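Local coordinates for protein xyloglucan-specific endo-beta-1,4-glucanase BoGH9A (Bacteroides ovatus, PDB 6DHT) that cleaves the beta-1,4-glucan backbone of xyloglucans internally, as a family 9 glycoside hydrolase of the outer membrane, releasing xyloglucan oligosaccharides, at residues E52-V56 / D76-V80; Y25-E30 / Y468-D472; F245-P251 / H497-S503. All blocks are in the same frame, centred on the assembly; numbering follows the deposited sequence.

Contact 1 of 3, residues E52-V56 / D76-V80; sequences EQVFV and DFSAV
Phe55 and Val54, neighbours on edge strand 53-58 of the N-terminal Ig-like domain, both turn toward the type I turn Phe77-Val80, and the contact of strand with turn is largely apolar. The ring of Phe55 does most of the work. With CG anti to the backbone N (chi1 -174°), it reaches out until one face lies beneath Phe77, whose CA sits 4.2 Å from the ring centroid in a CH-pi contact; CB of Phe77 meets the same ring at CD2. Obliquely, Phe55 CE1 approaches Ala79 CB at 4.2 Å, and Phe55 CZ comes to 3.5 Å from Asp76 O. Val80 packs mainly through CG2, 3.7 Å from Phe55 CB and equally close to Val54 CG1, with its CG1 also beside Val54 CG1.

That two consecutive strand residues face the same way is explained by a classic beta bulge, in which Val54 and Phe55 both pair with Ile45 of strand 42-47.

Polar bonds shape the turn segment from within, and Ser78 OG and the Phe77 backbone also bond to Lys31. Asp76 OD1 accepts from Ser78 N at 3.0 Å, closing an Asx turn, and from Ser78 OG at 2.6 Å, while Val80 N bonds to Phe77 O. Phe77 sends its own ring away, toward Phe43, Leu88 and Phe97.

The chemistry thus divides the labour: hydrogen bonds fix the turn, and its attachment to the strand rests on hydrophobic and CH-pi packing.

Contact 2 of 3, residues Y25-E30 / Y468-D472; sequences YYPNQE and YRNMD
The interface between the N-terminal Ig-like domain and the helical family 9 catalytic domain is formed here by the loop 25-30, where Glu30 and Gln29 meet Arg469 and Asp472 on helix 461-474. Arg469 holds Glu30 side-on with two nitrogens: its NE donates to Glu30 OE1 at 2.8 Å and its NH2 to Glu30 OE2 at 2.9 Å, the second nearly straight. Each oxygen uses its syn lone pair, and carboxylate and guanidinium are almost coplanar, 13° apart. Glu30 reaches the helix because CG is anti to the backbone N (chi1 -178°) and the chain stays extended. NH2 of Arg469 also bridges to Glu420, so replacing this arginine with an alanine would probably leave two carboxylates without their shared counter-charge.

Gln29 divides its amide. OE1 accepts from Tyr26 N at 3.0 Å within the type I turn Tyr26-Gln29, while NE2 makes a weak bond to Asp472 OD1 at 3.3 Å and donates to a water that also binds Asp472 OD2 weakly. A second water joins Glu30 O to Asp472 OD2 through two short bonds. Asp472 is further held by Asn21 and Arg477. Beside this network Tyr26 CE2 touches Tyr468 CE1 at 3.9 Å, the ring planes 67° apart, and their hydroxyls bond to Asp565 and to Leu564 O.

Charge pairing, bridging water and aromatic packing thus act together, and Arg469 and Arg477 probably offset the negative charge that Glu30, Glu420 and Asp472 bring to the domain boundary.

Contact 3 of 3, residues F245-P251 / H497-S503; sequences FEGFVKP and HHRLSAS. With MG (magnesium ion), chain X; EDO (1,2-ethanediol), chain F.
The loop 245-251 runs past the short helix 499-503 with CA atoms as close as 5.2 Å at Phe248-Arg499 and at Val249-Ser503, and an inverse gamma turn centred on Phe248 bends it there. Arg499 reaches from the helix to the loop backbone. Its NE and NH2 both donate to Glu246 O, each at 2.9 Å, with the acceptor close to the guanidinium plane; NH2 arrives nearly in line with the carbonyl bond and NE from above the carbonyl plane. A weak third bond runs from NE to Gly247 O. The extended chain from CG to NE lays Arg499 across Phe248, putting CG over the centre of that ring, 3.6 Å from its centroid, and the guanidinium over CE1. The same Phe248 ring points its edge at the face of His497, an edge-to-face pair with planes at 68°, and on another part of its rim meets Ala502 CB.

This cluster includes part of the predicted active site of the family 9 catalytic domain. His497 is a predicted catalytic residue whose ND1 bonds to Glu548, the predicted proton donor, and Phe245 lies near Asp171, the predicted nucleophile. An ethanediol, probably from the crystallisation liquor, is bound by Arg499, whose NH1 donates to its O2 and NH2 to its O1; its C2 sits over the Phe245 ring and its O2 at the His497 ring edge. NH1 also donates to Gly170 O.

Farther along, Ser503 packs CB against the loop backbone at Val249-Lys250 while its OG bonds back to Arg499 O, and Pro251 CG packs on Leu500 CD2. Lys250 NZ, bridged to Asp505, bonds weakly to Ser503 O. Ser501 O binds magnesium at 2.1 Å; three waters, Asp504 OD1 and Ile506 O complete the ligands.

From the N terminus, the chain first lays down the loop 25-30, which waits for helix 461-474 to close contact 2 more than four hundred residues later. Contact 1 opens and closes inside that span, joining an edge strand to a turn within the Ig-like domain. It touches contact 2 where Ser78 packs on Glu30 and Phe77 on Tyr25, so the turn 76-80 adjoins the domain boundary. Contact 3 opens at 245-251, still within the loop of contact 2, but closes at 497-503, beyond it; the two therefore cross. Its centre lies about 35 Å from that of contact 2, beside the predicted catalytic residues of the family 9 domain.

Contact 1 of 3, residues E52-V56 / D76-V80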
loop_
_atom_site.group_PDB
_atom_site.type_symbol
_atom_site.label_atom_id
_atom_site.label_comp_id
_atom_site.label_asym_id
_atom_site.label_seq_id
_atom_site.Cartn_x
_atom_site.Cartn_y
_atom_site.Cartn_z
ATOM N N GLU A 52 -38.420 -3.487 12.316
ATOM C CA GLU A 52 -38.381 -2.910 13.654
ATOM C C GLU A 52 -37.530 -1.662 13.713
ATOM O O GLU A 52 -36.463 -1.596 13.098
ATOM C CB GLU A 52 -37.814 -3.907 14.662
ATOM C CG GLU A 52 -38.807 -4.905 15.213
ATOM C CD GLU A 52 -38.338 -5.498 16.526
ATOM O OE1 GLU A 52 -38.109 -4.727 17.482
ATOM O OE2 GLU A 52 -38.197 -6.734 16.599
ATOM N N GLN A 53 -37.992 -0.674 14.466
ATOM C CA GLN A 53 -37.170 0.481 14.776
ATOM C C GLN A 53 -36.070 0.049 15.742
ATOM O O GLN A 53 -36.334 -0.643 16.737
ATOM C CB GLN A 53 -38.000 1.592 15.403
ATOM C CG GLN A 53 -37.276 2.898 15.433
ATOM C CD GLN A 53 -37.964 3.910 16.301
ATOM O OE1 GLN A 53 -37.738 3.959 17.510
ATOM N NE2 GLN A 53 -38.795 4.739 15.691
ATOM N N VAL A 54 -34.835 0.451 15.442
ATOM C CA VAL A 54 -33.673 -0.041 16.176
ATOM C C VAL A 54 -32.947 1.091 16.910
ATOM O O VAL A 54 -32.353 0.874 17.971
ATOM C CB VAL A 54 -32.732 -0.804 15.202
ATOM C CG1 VAL A 54 -31.347 -0.954 15.772
ATOM C CG2 VAL A 54 -33.315 -2.173 14.893
ATOM N N PHE A 55 -33.002 2.289 16.346
ATOM C CA PHE A 55 -32.284 3.442 16.876
ATOM C C PHE A 55 -32.830 4.738 16.282
ATOM O O PHE A 55 -33.181 4.793 15.110
ATOM C CB PHE A 55 -30.783 3.326 16.528
ATOM C CG PHE A 55 -29.924 4.395 17.160
ATOM C CD1 PHE A 55 -29.351 4.191 18.402
ATOM C CD2 PHE A 55 -29.673 5.583 16.509
ATOM C CE1 PHE A 55 -28.564 5.168 18.985
ATOM C CE2 PHE A 55 -28.890 6.563 17.102
ATOM C CZ PHE A 55 -28.331 6.342 18.331
ATOM N N VAL A 56 -32.890 5.777 17.109
ATOM C CA VAL A 56 -33.251 7.106 16.661
ATOM C C VAL A 56 -32.218 8.086 17.186
ATOM O O VAL A 56 -31.907 8.088 18.373
ATOM C CB VAL A 56 -34.666 7.539 17.175
ATOM C CG1 VAL A 56 -34.975 8.948 16.723
ATOM C CG2 VAL A 56 -35.725 6.566 16.672
ATOM N N ASP A 76 -24.500 9.279 14.316
ATOM C CA ASP A 76 -23.787 8.285 15.129
ATOM C C ASP A 76 -24.755 7.240 15.686
ATOM O O ASP A 76 -25.533 7.529 16.608
ATOM C CB ASP A 76 -23.054 8.994 16.272
ATOM C CG ASP A 76 -22.119 8.059 17.051
ATOM O OD1 ASP A 76 -22.251 6.813 16.959
ATOM O OD2 ASP A 76 -21.281 8.584 17.810
ATOM N N PHE A 77 -24.697 6.032 15.129
ATOM C CA PHE A 77 -25.522 4.905 15.551
ATOM C C PHE A 77 -24.646 3.744 16.058
ATOM O O PHE A 77 -24.993 2.557 15.945
ATOM C CB PHE A 77 -26.440 4.459 14.409
ATOM C CG PHE A 77 -25.761 4.353 13.080
ATOM C CD1 PHE A 77 -25.551 5.471 12.307
ATOM C CD2 PHE A 77 -25.352 3.120 12.584
ATOM C CE1 PHE A 77 -24.904 5.379 11.064
ATOM C CE2 PHE A 77 -24.717 3.021 11.337
ATOM C CZ PHE A 77 -24.495 4.157 10.581
ATOM N N SER A 78 -23.517 4.113 16.660
ATOM C CA SER A 78 -22.559 3.146 17.209
ATOM C C SER A 78 -23.183 2.138 18.173
ATOM O O SER A 78 -22.735 1.000 18.280
ATOM C CB SER A 78 -21.415 3.893 17.919
ATOM O OG SER A 78 -20.705 4.737 17.046
ATOM N N ALA A 79 -24.248 2.549 18.868
ATOM C CA ALA A 79 -24.887 1.689 19.857
ATOM C C ALA A 79 -25.592 0.496 19.234
ATOM O O ALA A 79 -25.901 -0.467 19.915
ATOM C CB ALA A 79 -25.866 2.503 20.689
ATOM N N VAL A 80 -25.830 0.532 17.927
ATOM C CA VAL A 80 -26.414 -0.636 17.277
ATOM C C VAL A 80 -25.293 -1.647 17.085
ATOM O O VAL A 80 -24.338 -1.374 16.348
ATOM C CB VAL A 80 -27.050 -0.299 15.926
ATOM C CG1 VAL A 80 -27.648 -1.539 15.311
ATOM C CG2 VAL A 80 -28.128 0.793 16.071
#

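Contact 2 of 3, residues Y25-E30 / Y468-D472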
loop_
_atom_site.group_PDB
_atom_site.type_symbol
_atom_site.label_atom_id
_atom_site.label_comp_id
_atom_site.label_asym_id
_atom_site.label_seq_id
_atom_site.Cartn_x
_atom_site.Cartn_y
_atom_site.Cartn_z
ATOM N N TYR A 25 -19.948 -2.326 8.818
ATOM C CA TYR A 25 -19.363 -2.088 10.131
ATOM C C TYR A 25 -19.221 -3.345 10.944
ATOM O O TYR A 25 -20.064 -4.236 10.877
ATOM C CB TYR A 25 -20.242 -1.134 10.943
ATOM C CG TYR A 25 -20.516 0.143 10.235
ATOM C CD1 TYR A 25 -19.627 1.219 10.290
ATOM C CD2 TYR A 25 -21.685 0.302 9.508
ATOM C CE1 TYR A 25 -19.873 2.393 9.610
ATOM C CE2 TYR A 25 -21.945 1.471 8.840
ATOM C CZ TYR A 25 -21.040 2.515 8.898
ATOM O OH TYR A 25 -21.284 3.690 8.229
ATOM N N TYR A 26 -18.141 -3.432 11.716
ATOM C CA TYR A 26 -18.025 -4.518 12.686
ATOM C C TYR A 26 -19.018 -4.287 13.828
ATOM O O TYR A 26 -19.325 -3.128 14.139
ATOM C CB TYR A 26 -16.605 -4.623 13.270
ATOM C CG TYR A 26 -15.560 -5.049 12.247
ATOM C CD1 TYR A 26 -15.312 -6.385 11.987
ATOM C CD2 TYR A 26 -14.882 -4.096 11.506
ATOM C CE1 TYR A 26 -14.374 -6.771 11.024
ATOM C CE2 TYR A 26 -13.944 -4.468 10.546
ATOM C CZ TYR A 26 -13.721 -5.793 10.298
ATOM O OH TYR A 26 -12.812 -6.120 9.327
ATOM N N PRO A 27 -19.474 -5.374 14.480
ATOM C CA PRO A 27 -20.488 -5.192 15.533
ATOM C C PRO A 27 -20.099 -4.208 16.639
ATOM O O PRO A 27 -20.969 -3.469 17.113
ATOM C CB PRO A 27 -20.649 -6.599 16.096
ATOM C CG PRO A 27 -20.391 -7.487 14.940
ATOM C CD PRO A 27 -19.235 -6.802 14.211
ATOM N N ASN A 28 -18.829 -4.191 17.046
ATOM C CA ASN A 28 -18.401 -3.291 18.108
ATOM C C ASN A 28 -17.726 -2.027 17.635
ATOM O O ASN A 28 -17.203 -1.270 18.440
ATOM C CB ASN A 28 -17.486 -4.019 19.082
ATOM C CG ASN A 28 -18.228 -5.050 19.889
ATOM O OD1 ASN A 28 -19.399 -4.852 20.254
ATOM N ND2 ASN A 28 -17.567 -6.171 20.154
ATOM N N GLN A 29 -17.769 -1.779 16.327
ATOM C CA GLN A 29 -17.161 -0.584 15.753
ATOM C C GLN A 29 -17.977 0.657 16.044
ATOM O O GLN A 29 -19.189 0.575 16.239
ATOM C CB GLN A 29 -17.039 -0.759 14.231
ATOM C CG GLN A 29 -16.059 0.176 13.561
ATOM C CD GLN A 29 -16.091 0.047 12.044
ATOM O OE1 GLN A 29 -16.410 -1.024 11.515
ATOM N NE2 GLN A 29 -15.790 1.134 11.343
ATOM N N GLU A 30 -17.311 1.796 16.064
ATOM C CA GLU A 30 -17.993 3.066 15.937
ATOM C C GLU A 30 -18.707 3.037 14.590
ATOM O O GLU A 30 -18.169 2.548 13.581
ATOM C CB GLU A 30 -16.983 4.202 16.017
ATOM C CG GLU A 30 -17.539 5.612 15.941
ATOM C CD GLU A 30 -16.425 6.642 16.052
ATOM O OE1 GLU A 30 -15.833 7.016 15.022
ATOM O OE2 GLU A 30 -16.094 7.049 17.183
ATOM N N TYR A 468 -9.703 3.070 12.075
ATOM C CA TYR A 468 -10.957 2.671 11.410
ATOM C C TYR A 468 -11.654 3.867 10.761
ATOM O O TYR A 468 -12.241 3.729 9.702
ATOM C CB TYR A 468 -11.925 1.948 12.358
ATOM C CG TYR A 468 -11.552 0.526 12.719
ATOM C CD1 TYR A 468 -11.829 -0.540 11.853
ATOM C CD2 TYR A 468 -11.032 0.224 13.962
ATOM C CE1 TYR A 468 -11.524 -1.859 12.204
ATOM C CE2 TYR A 468 -10.704 -1.091 14.303
ATOM C CZ TYR A 468 -10.977 -2.122 13.434
ATOM O OH TYR A 468 -10.651 -3.414 13.816
ATOM N N ARG A 469 -11.556 5.040 11.379
ATOM C CA ARG A 469 -12.176 6.235 10.785
ATOM C C ARG A 469 -11.575 6.549 9.418
ATOM O O ARG A 469 -12.289 6.903 8.471
ATOM C CB ARG A 469 -12.049 7.451 11.704
ATOM C CG ARG A 469 -12.868 7.349 12.968
ATOM C CD ARG A 469 -12.588 8.489 13.944
ATOM N NE ARG A 469 -13.386 8.379 15.160
ATOM C CZ ARG A 469 -13.109 9.022 16.293
ATOM N NH1 ARG A 469 -12.058 9.829 16.378
ATOM N NH2 ARG A 469 -13.886 8.868 17.344
ATOM N N ASN A 470 -10.256 6.442 9.295
ATOM C CA ASN A 470 -9.601 6.703 8.024
ATOM C C ASN A 470 -9.978 5.657 6.984
ATOM O O ASN A 470 -10.123 5.983 5.797
ATOM C CB ASN A 470 -8.069 6.750 8.173
ATOM C CG ASN A 470 -7.562 8.112 8.565
ATOM O OD1 ASN A 470 -8.330 8.976 8.961
ATOM N ND2 ASN A 470 -6.247 8.300 8.504
ATOM N N MET A 471 -10.128 4.404 7.409
ATOM C CA MET A 471 -10.652 3.390 6.495
ATOM C C MET A 471 -12.084 3.725 6.016
ATOM O O MET A 471 -12.383 3.584 4.826
ATOM C CB MET A 471 -10.563 1.969 7.094
ATOM C CG MET A 471 -11.049 0.890 6.148
ATOM S SD MET A 471 -10.093 0.810 4.580
ATOM C CE MET A 471 -8.727 -0.080 5.227
ATOM N N ASP A 472 -12.949 4.160 6.924
ATOM C CA ASP A 472 -14.299 4.548 6.537
ATOM C C ASP A 472 -14.250 5.624 5.452
ATOM O O ASP A 472 -15.088 5.630 4.534
ATOM C CB ASP A 472 -15.048 5.101 7.738
ATOM C CG ASP A 472 -15.613 4.024 8.658
ATOM O OD1 ASP A 472 -15.292 2.822 8.563
ATOM O OD2 ASP A 472 -16.437 4.391 9.526
HETATM O O HOH W 1 -14.817 3.812 12.034
HETATM O O HOH W 2 -17.916 4.389 11.609
#

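Contact 3 of 3, residues F245-P251 / H497-S503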
loop_
_atom_site.group_PDB
_atom_site.type_symbol
_atom_site.label_atom_id
_atom_site.label_comp_id
_atom_site.label_asym_id
_atom_site.label_seq_id
_atom_site.Cartn_x
_atom_site.Cartn_y
_atom_site.Cartn_z
ATOM N N PHE A 245 6.868 5.150 -22.004
ATOM C CA PHE A 245 5.626 4.483 -21.642
ATOM C C PHE A 245 4.935 4.015 -22.904
ATOM O O PHE A 245 4.901 4.750 -23.896
ATOM C CB PHE A 245 4.691 5.425 -20.886
ATOM C CG PHE A 245 5.150 5.765 -19.510
ATOM C CD1 PHE A 245 5.362 4.767 -18.560
ATOM C CD2 PHE A 245 5.286 7.086 -19.126
ATOM C CE1 PHE A 245 5.762 5.090 -17.267
ATOM C CE2 PHE A 245 5.668 7.426 -17.843
ATOM C CZ PHE A 245 5.889 6.411 -16.894
ATOM N N GLU A 246 4.410 2.801 -22.878
ATOM C CA GLU A 246 3.559 2.269 -23.923
ATOM C C GLU A 246 2.218 2.972 -23.978
ATOM O O GLU A 246 1.787 3.648 -23.035
ATOM C CB GLU A 246 3.334 0.768 -23.686
ATOM C CG GLU A 246 4.591 -0.067 -23.638
ATOM C CD GLU A 246 5.203 -0.406 -25.002
ATOM O OE1 GLU A 246 4.922 0.311 -25.994
ATOM O OE2 GLU A 246 5.966 -1.399 -25.077
ATOM N N GLY A 247 1.520 2.823 -25.099
ATOM C CA GLY A 247 0.148 3.265 -25.168
ATOM C C GLY A 247 -0.730 2.346 -24.340
ATOM O O GLY A 247 -0.224 1.432 -23.649
ATOM N N PHE A 248 -2.028 2.592 -24.399
ATOM C CA PHE A 248 -3.016 1.799 -23.675
ATOM C C PHE A 248 -3.362 0.538 -24.475
ATOM O O PHE A 248 -4.454 0.405 -25.044
ATOM C CB PHE A 248 -4.209 2.657 -23.252
ATOM C CG PHE A 248 -3.934 3.444 -21.994
ATOM C CD1 PHE A 248 -2.839 4.293 -21.930
ATOM C CD2 PHE A 248 -4.674 3.237 -20.844
ATOM C CE1 PHE A 248 -2.532 4.977 -20.770
ATOM C CE2 PHE A 248 -4.365 3.921 -19.667
ATOM C CZ PHE A 248 -3.293 4.792 -19.638
ATOM N N VAL A 249 -2.400 -0.382 -24.482
ATOM C CA VAL A 249 -2.493 -1.618 -25.237
ATOM C C VAL A 249 -2.285 -2.809 -24.312
ATOM O O VAL A 249 -1.756 -2.653 -23.209
ATOM C CB VAL A 249 -1.435 -1.667 -26.345
ATOM C CG1 VAL A 249 -1.602 -0.461 -27.280
ATOM C CG2 VAL A 249 -0.040 -1.674 -25.800
ATOM N N LYS A 250 -2.691 -3.988 -24.762
ATOM C CA LYS A 250 -2.520 -5.198 -23.975
ATOM C C LYS A 250 -1.044 -5.563 -23.862
ATOM O O LYS A 250 -0.249 -5.255 -24.745
ATOM C CB LYS A 250 -3.259 -6.364 -24.625
ATOM C CG LYS A 250 -4.744 -6.239 -24.744
ATOM C CD LYS A 250 -5.267 -7.339 -25.692
ATOM C CE LYS A 250 -6.705 -7.114 -26.128
ATOM N NZ LYS A 250 -7.659 -7.656 -25.138
ATOM N N PRO A 251 -0.653 -6.244 -22.780
ATOM C CA PRO A 251 0.763 -6.624 -22.698
ATOM C C PRO A 251 1.310 -7.397 -23.915
ATOM O O PRO A 251 2.434 -7.142 -24.352
ATOM C CB PRO A 251 0.807 -7.489 -21.435
ATOM C CG PRO A 251 -0.259 -6.933 -20.580
ATOM C CD PRO A 251 -1.367 -6.524 -21.525
ATOM N N HIS A 497 -7.094 4.603 -14.340
ATOM C CA HIS A 497 -5.946 4.807 -15.178
ATOM C C HIS A 497 -5.039 3.618 -14.965
ATOM O O HIS A 497 -4.141 3.635 -14.112
ATOM C CB HIS A 497 -5.267 6.128 -14.802
ATOM C CG HIS A 497 -4.010 6.418 -15.566
ATOM N ND1 HIS A 497 -2.774 5.949 -15.182
ATOM C CD2 HIS A 497 -3.792 7.152 -16.687
ATOM C CE1 HIS A 497 -1.858 6.345 -16.047
ATOM N NE2 HIS A 497 -2.454 7.090 -16.968
ATOM N N HIS A 498 -5.297 2.573 -15.740
ATOM C CA HIS A 498 -4.669 1.264 -15.527
ATOM C C HIS A 498 -4.632 0.593 -16.880
ATOM O O HIS A 498 -5.675 0.203 -17.404
ATOM C CB HIS A 498 -5.556 0.452 -14.568
ATOM C CG HIS A 498 -4.969 -0.847 -14.119
ATOM N ND1 HIS A 498 -5.755 -1.923 -13.742
ATOM C CD2 HIS A 498 -3.689 -1.227 -13.904
ATOM C CE1 HIS A 498 -4.973 -2.910 -13.338
ATOM N NE2 HIS A 498 -3.716 -2.517 -13.431
ATOM N N ARG A 499 -3.450 0.455 -17.451
ATOM C CA ARG A 499 -3.382 -0.096 -18.802
ATOM C C ARG A 499 -3.969 -1.507 -18.875
ATOM O O ARG A 499 -4.599 -1.853 -19.871
ATOM C CB ARG A 499 -1.969 -0.069 -19.362
ATOM C CG ARG A 499 -1.496 1.323 -19.817
ATOM C CD ARG A 499 -0.022 1.319 -20.147
ATOM N NE ARG A 499 0.455 2.613 -20.651
ATOM C CZ ARG A 499 0.665 3.678 -19.897
ATOM N NH1 ARG A 499 0.408 3.629 -18.589
ATOM N NH2 ARG A 499 1.129 4.796 -20.432
ATOM N N LEU A 500 -3.828 -2.320 -17.824
ATOM C CA LEU A 500 -4.451 -3.644 -17.889
ATOM C C LEU A 500 -5.974 -3.591 -17.995
ATOM O O LEU A 500 -6.565 -4.245 -18.853
ATOM C CB LEU A 500 -4.076 -4.491 -16.675
ATOM C CG LEU A 500 -2.660 -5.057 -16.617
ATOM C CD1 LEU A 500 -2.459 -5.815 -15.287
ATOM C CD2 LEU A 500 -2.323 -5.978 -17.756
ATOM N N SER A 501 -6.631 -2.844 -17.122
ATOM C CA SER A 501 -8.091 -2.752 -17.160
ATOM C C SER A 501 -8.583 -2.047 -18.430
ATOM O O SER A 501 -9.695 -2.313 -18.915
ATOM C CB SER A 501 -8.651 -2.020 -15.942
ATOM O OG SER A 501 -8.416 -2.772 -14.749
ATOM N N ALA A 502 -7.782 -1.114 -18.938
ATOM C CA ALA A 502 -8.237 -0.264 -20.041
ATOM C C ALA A 502 -8.099 -0.984 -21.367
ATOM O O ALA A 502 -8.827 -0.661 -22.317
ATOM C CB ALA A 502 -7.468 1.064 -20.057
ATOM N N SER A 503 -7.181 -1.935 -21.468
ATOM C CA SER A 503 -6.907 -2.591 -22.746
ATOM C C SER A 503 -7.492 -3.976 -22.866
ATOM O O SER A 503 -7.384 -4.602 -23.922
ATOM C CB SER A 503 -5.414 -2.656 -23.014
ATOM O OG SER A 503 -4.768 -3.486 -22.064
HETATM MG MG MG X . -11.529 -3.282 -19.031
HETATM C C1 EDO F . 1.787 7.652 -17.770
HETATM O O1 EDO F . 1.287 7.249 -19.062
HETATM C C2 EDO F . 2.305 6.465 -16.954
HETATM O O2 EDO F . 1.208 5.596 -16.661
HETATM O O HOH W 3 -11.151 -4.292 -17.174
HETATM O O HOH W 4 -11.768 -2.614 -20.969
HETATM O O HOH W 5 -12.357 -1.759 -18.052
#